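PDB 6PB3: rhizobiales Sp. Pch2 from Marine metagenome, which is a TRIP13-like AAA+ ATPase that regulates bacterial cGAS-like enzymes in immunity against bacteriophages, probably by remodelling HORMA domain proteins. Local coordinates for the interface of chains A and B. Residues are numbered along the deposited sequence; one frame, centred on the assembly and turned at random. Chains: chain A/B, Rhizobiales Sp. Pch2.

Contact 1: the interface of chains A and B. Residues chain A 41, 52, 55, 59; chain B 280, 283-288.
A:Trp55 presses the flank of its indole against the turn of chain B that runs from B:Tyr284 to B:Thr287, and its ring N-H binds the backbone carbonyl of B:Thr287 (NE1 to O, 2.8 Å). CG lies anti to the backbone N (chi1 166°), which sends the indole off helix 49-59 toward chain B. The bond is fairly straight, 157° at the hydrogen, and the oxygen lies in the indole plane, although the donor stands above the carbonyl plane. Tryptophan suits this place because one flat group offers both a broad apolar surface and a directed N-H. Over one face sits CA of B:Tyr284, 3.9 Å from the centroid of the five-membered ring, a CH-pi contact; on the same side, CB of B:Ala283 comes obliquely against the benzo rim, 3.7 Å from CZ2. O of B:Tyr284 takes a hydrogen bond from A:Lys41 NZ at 3.1 Å, nearly along the C=O axis, the lysine chain being extended beyond CG. The phenol ring of B:Tyr284 turns to A:Leu52, whose CD1 touches its CD1 at 3.6 Å.

A:His59 CB lies over the opposite indole face toward the rim, and may limit rotation of the indole. B:Pro285 follows a cis peptide bond and places CB over the centre of the B:Tyr284 ring, which may help fix the turn. Thus chain B's loop after helix 268-283 lies on helices 33-47 and 49-59 of the neighbouring AAA+ subunit, part of the subunit interface of the deposited hexamer.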
# COMPACT_ATOMS: atom_id res chain seq x y z
N LYS A 41 0.72 -30.24 -26.19
CA LYS A 41 0.06 -30.13 -27.49
C LYS A 41 0.32 -28.77 -28.13
O LYS A 41 0.47 -28.68 -29.36
CB LYS A 41 -1.43 -30.41 -27.33
CG LYS A 41 -1.77 -31.87 -26.97
CD LYS A 41 -3.24 -31.98 -26.55
CE LYS A 41 -3.74 -33.44 -26.50
NZ LYS A 41 -5.20 -33.44 -26.18
N LEU A 52 -2.08 -29.32 -36.85
CA LEU A 52 -3.34 -28.72 -36.43
C LEU A 52 -4.25 -28.47 -37.63
O LEU A 52 -5.46 -28.72 -37.56
CB LEU A 52 -3.09 -27.40 -35.68
CG LEU A 52 -4.33 -26.70 -35.13
CD1 LEU A 52 -5.03 -27.59 -34.10
CD2 LEU A 52 -3.97 -25.36 -34.51
N TRP A 55 -5.72 -31.83 -38.61
CA TRP A 55 -6.79 -32.19 -37.68
C TRP A 55 -8.07 -31.41 -37.97
O TRP A 55 -9.16 -31.98 -37.98
CB TRP A 55 -6.36 -31.96 -36.24
CG TRP A 55 -7.53 -31.99 -35.30
CD1 TRP A 55 -8.09 -33.09 -34.72
CD2 TRP A 55 -8.31 -30.87 -34.86
NE1 TRP A 55 -9.16 -32.72 -33.93
CE2 TRP A 55 -9.32 -31.36 -34.01
CE3 TRP A 55 -8.25 -29.49 -35.10
CZ2 TRP A 55 -10.26 -30.53 -33.39
CZ3 TRP A 55 -9.19 -28.66 -34.49
CH2 TRP A 55 -10.18 -29.19 -33.65
N HIS A 59 -11.73 -33.18 -39.09
CA HIS A 59 -12.83 -33.17 -38.13
C HIS A 59 -13.80 -32.01 -38.32
O HIS A 59 -15.00 -32.19 -38.08
CB HIS A 59 -12.29 -33.15 -36.70
CG HIS A 59 -11.70 -34.45 -36.25
ND1 HIS A 59 -10.40 -34.82 -36.54
CD2 HIS A 59 -12.23 -35.47 -35.53
CE1 HIS A 59 -10.15 -36.01 -36.01
NE2 HIS A 59 -11.24 -36.43 -35.40
N VAL B 280 -9.52 -26.12 -28.13
CA VAL B 280 -9.02 -26.74 -29.36
C VAL B 280 -8.05 -27.87 -29.04
O VAL B 280 -8.19 -28.99 -29.55
CB VAL B 280 -8.36 -25.68 -30.26
CG1 VAL B 280 -7.75 -26.34 -31.48
CG2 VAL B 280 -9.36 -24.61 -30.64
N ALA B 283 -9.32 -31.39 -28.01
CA ALA B 283 -9.75 -32.30 -29.05
C ALA B 283 -8.61 -32.74 -29.95
O ALA B 283 -8.53 -33.92 -30.30
CB ALA B 283 -10.83 -31.64 -29.90
N TYR B 284 -7.72 -31.82 -30.30
CA TYR B 284 -6.56 -32.13 -31.13
C TYR B 284 -5.74 -33.23 -30.48
O TYR B 284 -5.58 -33.25 -29.25
CB TYR B 284 -5.72 -30.86 -31.32
CG TYR B 284 -4.31 -31.05 -31.84
CD1 TYR B 284 -4.03 -30.96 -33.20
CD2 TYR B 284 -3.24 -31.28 -30.97
CE1 TYR B 284 -2.73 -31.12 -33.68
CE2 TYR B 284 -1.95 -31.45 -31.45
CZ TYR B 284 -1.70 -31.36 -32.80
OH TYR B 284 -0.42 -31.53 -33.27
N PRO B 285 -5.20 -34.18 -31.26
CA PRO B 285 -5.38 -34.26 -32.72
C PRO B 285 -6.30 -35.37 -33.21
O PRO B 285 -6.45 -35.53 -34.42
CB PRO B 285 -3.96 -34.54 -33.21
CG PRO B 285 -3.41 -35.44 -32.14
CD PRO B 285 -4.08 -35.04 -30.83
N ASP B 286 -6.90 -36.14 -32.29
CA ASP B 286 -7.58 -37.37 -32.66
C ASP B 286 -9.08 -37.34 -32.39
O ASP B 286 -9.75 -38.36 -32.57
CB ASP B 286 -6.94 -38.55 -31.92
N THR B 287 -9.62 -36.20 -31.97
CA THR B 287 -11.01 -36.15 -31.52
C THR B 287 -11.66 -34.87 -32.02
O THR B 287 -11.00 -33.85 -32.20
CB THR B 287 -11.08 -36.26 -29.98
OG1 THR B 287 -10.72 -37.59 -29.58
CG2 THR B 287 -12.47 -35.96 -29.44
N SER B 288 -12.97 -34.94 -32.25
CA SER B 288 -13.70 -33.73 -32.59
C SER B 288 -13.99 -32.92 -31.32
O SER B 288 -13.90 -33.42 -30.20
CB SER B 288 -14.98 -34.09 -33.34
OG SER B 288 -15.51 -35.33 -32.89

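Contact 2: the interface of chains A and B. Residues chain A 52, 55, 65-67, 69-70; chain B 238, 242, 276, 280, 289.
Helix 49-59, the loop around A:Leu66 and the short helix 68-71 of chain A meet helix 228-239, the loop at B:Thr242, helix 268-283 and the loop at B:Ile289 of chain B. In this AAA+ ATPase the patch is a part of the subunit interface held by van der Waals packing, with no nitrogen or oxygen of one chain within bonding reach of the other.

A:Leu66 pushes into chain B. With CG anti to the backbone N (chi1 169°), its forked tip is carried toward the partner, and both methyls are used. CD1 meets B:Ile289 CD1 tip to tip at 3.6 Å and also reaches CG2 of B:Val280 at 3.8 Å, the leucine and valine side chains passing in opposite directions. The other methyl, CD2, lies 3.9 Å from CG2 of B:Thr242, so the threonine presents its methyl to the leucine. Leucine fits here because its two methyls can touch different apolar neighbours at once.

The terminal methyl of B:Ile289 serves a second partner: its CD1 lies in the indole plane at the edge of A:Trp55, 4.0 Å from CH2, where the two side chains cross at about a right angle. B:Val280, short and branched close to its backbone, splits its methyls, CG2 going to A:Leu66 and CG1 to the residues of helix 49-59.

Beyond the leucine, A:Asn69 crosses B:Thr238 at about a right angle. Its amide ND2 stays 3.8 Å from the hydroxyl OG1 of B:Thr238, a contact too long for a hydrogen bond, and approaches B:Ile276 CG2 at 4.1 Å. The backbone also packs closely here, O of B:Thr238 lying 3.4 Å from CA of A:Leu66.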
# COMPACT_ATOMS: atom_id res chain seq x y z
N LEU A 52 -2.08 -29.32 -36.85
CA LEU A 52 -3.34 -28.72 -36.43
C LEU A 52 -4.25 -28.47 -37.63
O LEU A 52 -5.46 -28.72 -37.56
CB LEU A 52 -3.09 -27.40 -35.68
CG LEU A 52 -4.33 -26.70 -35.13
CD1 LEU A 52 -5.03 -27.59 -34.10
CD2 LEU A 52 -3.97 -25.36 -34.51
N TRP A 55 -5.72 -31.83 -38.61
CA TRP A 55 -6.79 -32.19 -37.68
C TRP A 55 -8.07 -31.41 -37.97
O TRP A 55 -9.16 -31.98 -37.98
CB TRP A 55 -6.36 -31.96 -36.24
CG TRP A 55 -7.53 -31.99 -35.30
CD1 TRP A 55 -8.09 -33.09 -34.72
CD2 TRP A 55 -8.31 -30.87 -34.86
NE1 TRP A 55 -9.16 -32.72 -33.93
CE2 TRP A 55 -9.32 -31.36 -34.01
CE3 TRP A 55 -8.25 -29.49 -35.10
CZ2 TRP A 55 -10.26 -30.53 -33.39
CZ3 TRP A 55 -9.19 -28.66 -34.49
CH2 TRP A 55 -10.18 -29.19 -33.65
N ALA A 65 -12.51 -19.89 -38.73
CA ALA A 65 -11.62 -19.23 -37.78
C ALA A 65 -11.25 -20.12 -36.61
O ALA A 65 -10.65 -19.64 -35.64
CB ALA A 65 -12.27 -17.94 -37.27
N LEU A 66 -11.57 -21.42 -36.67
CA LEU A 66 -11.33 -22.30 -35.53
C LEU A 66 -9.86 -22.35 -35.16
O LEU A 66 -9.50 -22.20 -33.98
CB LEU A 66 -11.84 -23.71 -35.84
CG LEU A 66 -11.45 -24.81 -34.85
CD1 LEU A 66 -11.93 -24.49 -33.45
CD2 LEU A 66 -12.02 -26.15 -35.31
N VAL A 67 -8.99 -22.56 -36.14
CA VAL A 67 -7.55 -22.64 -35.89
C VAL A 67 -6.80 -21.45 -36.45
O VAL A 67 -5.61 -21.29 -36.13
CB VAL A 67 -6.95 -23.94 -36.45
CG1 VAL A 67 -7.59 -25.14 -35.78
CG2 VAL A 67 -7.15 -24.00 -37.95
N ASN A 69 -6.81 -18.47 -35.60
CA ASN A 69 -6.22 -17.73 -34.49
C ASN A 69 -5.06 -18.49 -33.86
O ASN A 69 -4.03 -17.89 -33.54
CB ASN A 69 -7.30 -17.39 -33.45
CG ASN A 69 -8.19 -18.57 -33.10
OD1 ASN A 69 -7.75 -19.72 -33.12
ND2 ASN A 69 -9.45 -18.29 -32.79
N VAL A 70 -5.19 -19.81 -33.69
CA VAL A 70 -4.20 -20.56 -32.92
C VAL A 70 -2.87 -20.64 -33.65
O VAL A 70 -1.80 -20.59 -33.03
CB VAL A 70 -4.73 -21.97 -32.58
CG1 VAL A 70 -3.65 -22.79 -31.90
CG2 VAL A 70 -5.93 -21.89 -31.70
N THR B 238 -15.37 -18.27 -33.24
CA THR B 238 -14.35 -19.32 -33.15
C THR B 238 -14.95 -20.70 -33.37
O THR B 238 -14.34 -21.56 -34.02
CB THR B 238 -13.64 -19.25 -31.80
OG1 THR B 238 -13.05 -17.95 -31.64
CG2 THR B 238 -12.55 -20.28 -31.73
N THR B 242 -18.21 -26.09 -36.14
CA THR B 242 -17.91 -27.23 -35.30
C THR B 242 -19.16 -27.95 -34.83
O THR B 242 -19.04 -28.99 -34.16
CB THR B 242 -17.09 -26.80 -34.07
OG1 THR B 242 -17.90 -25.94 -33.26
CG2 THR B 242 -15.82 -26.07 -34.49
N ILE B 276 -9.71 -20.47 -25.48
CA ILE B 276 -9.78 -20.96 -26.87
C ILE B 276 -8.70 -22.01 -27.15
O ILE B 276 -9.05 -23.11 -27.60
CB ILE B 276 -9.75 -19.78 -27.85
CG1 ILE B 276 -11.12 -19.09 -27.92
CG2 ILE B 276 -9.35 -20.28 -29.26
CD1 ILE B 276 -11.08 -17.74 -28.60
N VAL B 280 -9.52 -26.12 -28.13
CA VAL B 280 -9.02 -26.74 -29.36
C VAL B 280 -8.05 -27.87 -29.04
O VAL B 280 -8.19 -28.99 -29.55
CB VAL B 280 -8.36 -25.68 -30.26
CG1 VAL B 280 -7.75 -26.34 -31.48
CG2 VAL B 280 -9.36 -24.61 -30.64
N ILE B 289 -14.34 -31.65 -31.52
CA ILE B 289 -14.60 -30.76 -30.40
C ILE B 289 -15.82 -31.26 -29.62
O ILE B 289 -16.85 -31.60 -30.20
CB ILE B 289 -14.78 -29.32 -30.90
CG1 ILE B 289 -13.41 -28.69 -31.16
CG2 ILE B 289 -15.56 -28.48 -29.91
CD1 ILE B 289 -13.43 -27.50 -32.06

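Contact 1 and contact 2 have centres about 9 Å apart and form one continuous strip of the same subunit boundary. They share A:Leu52 and A:Trp55 from helix 49-59 and B:Val280 from helix 268-283, so these two helices bridge the patches. Contact 1 combines hydrogen bonds to backbone oxygens with packing, whereas contact 2 rests on packing. The chains present different surfaces to each other, without exact two-fold symmetry, as expected where subunits follow one another head to tail. The deposited assembly has six copies, consistent with the hexamers typical of AAA+ remodellers, where such a boundary could transmit movement between neighbours.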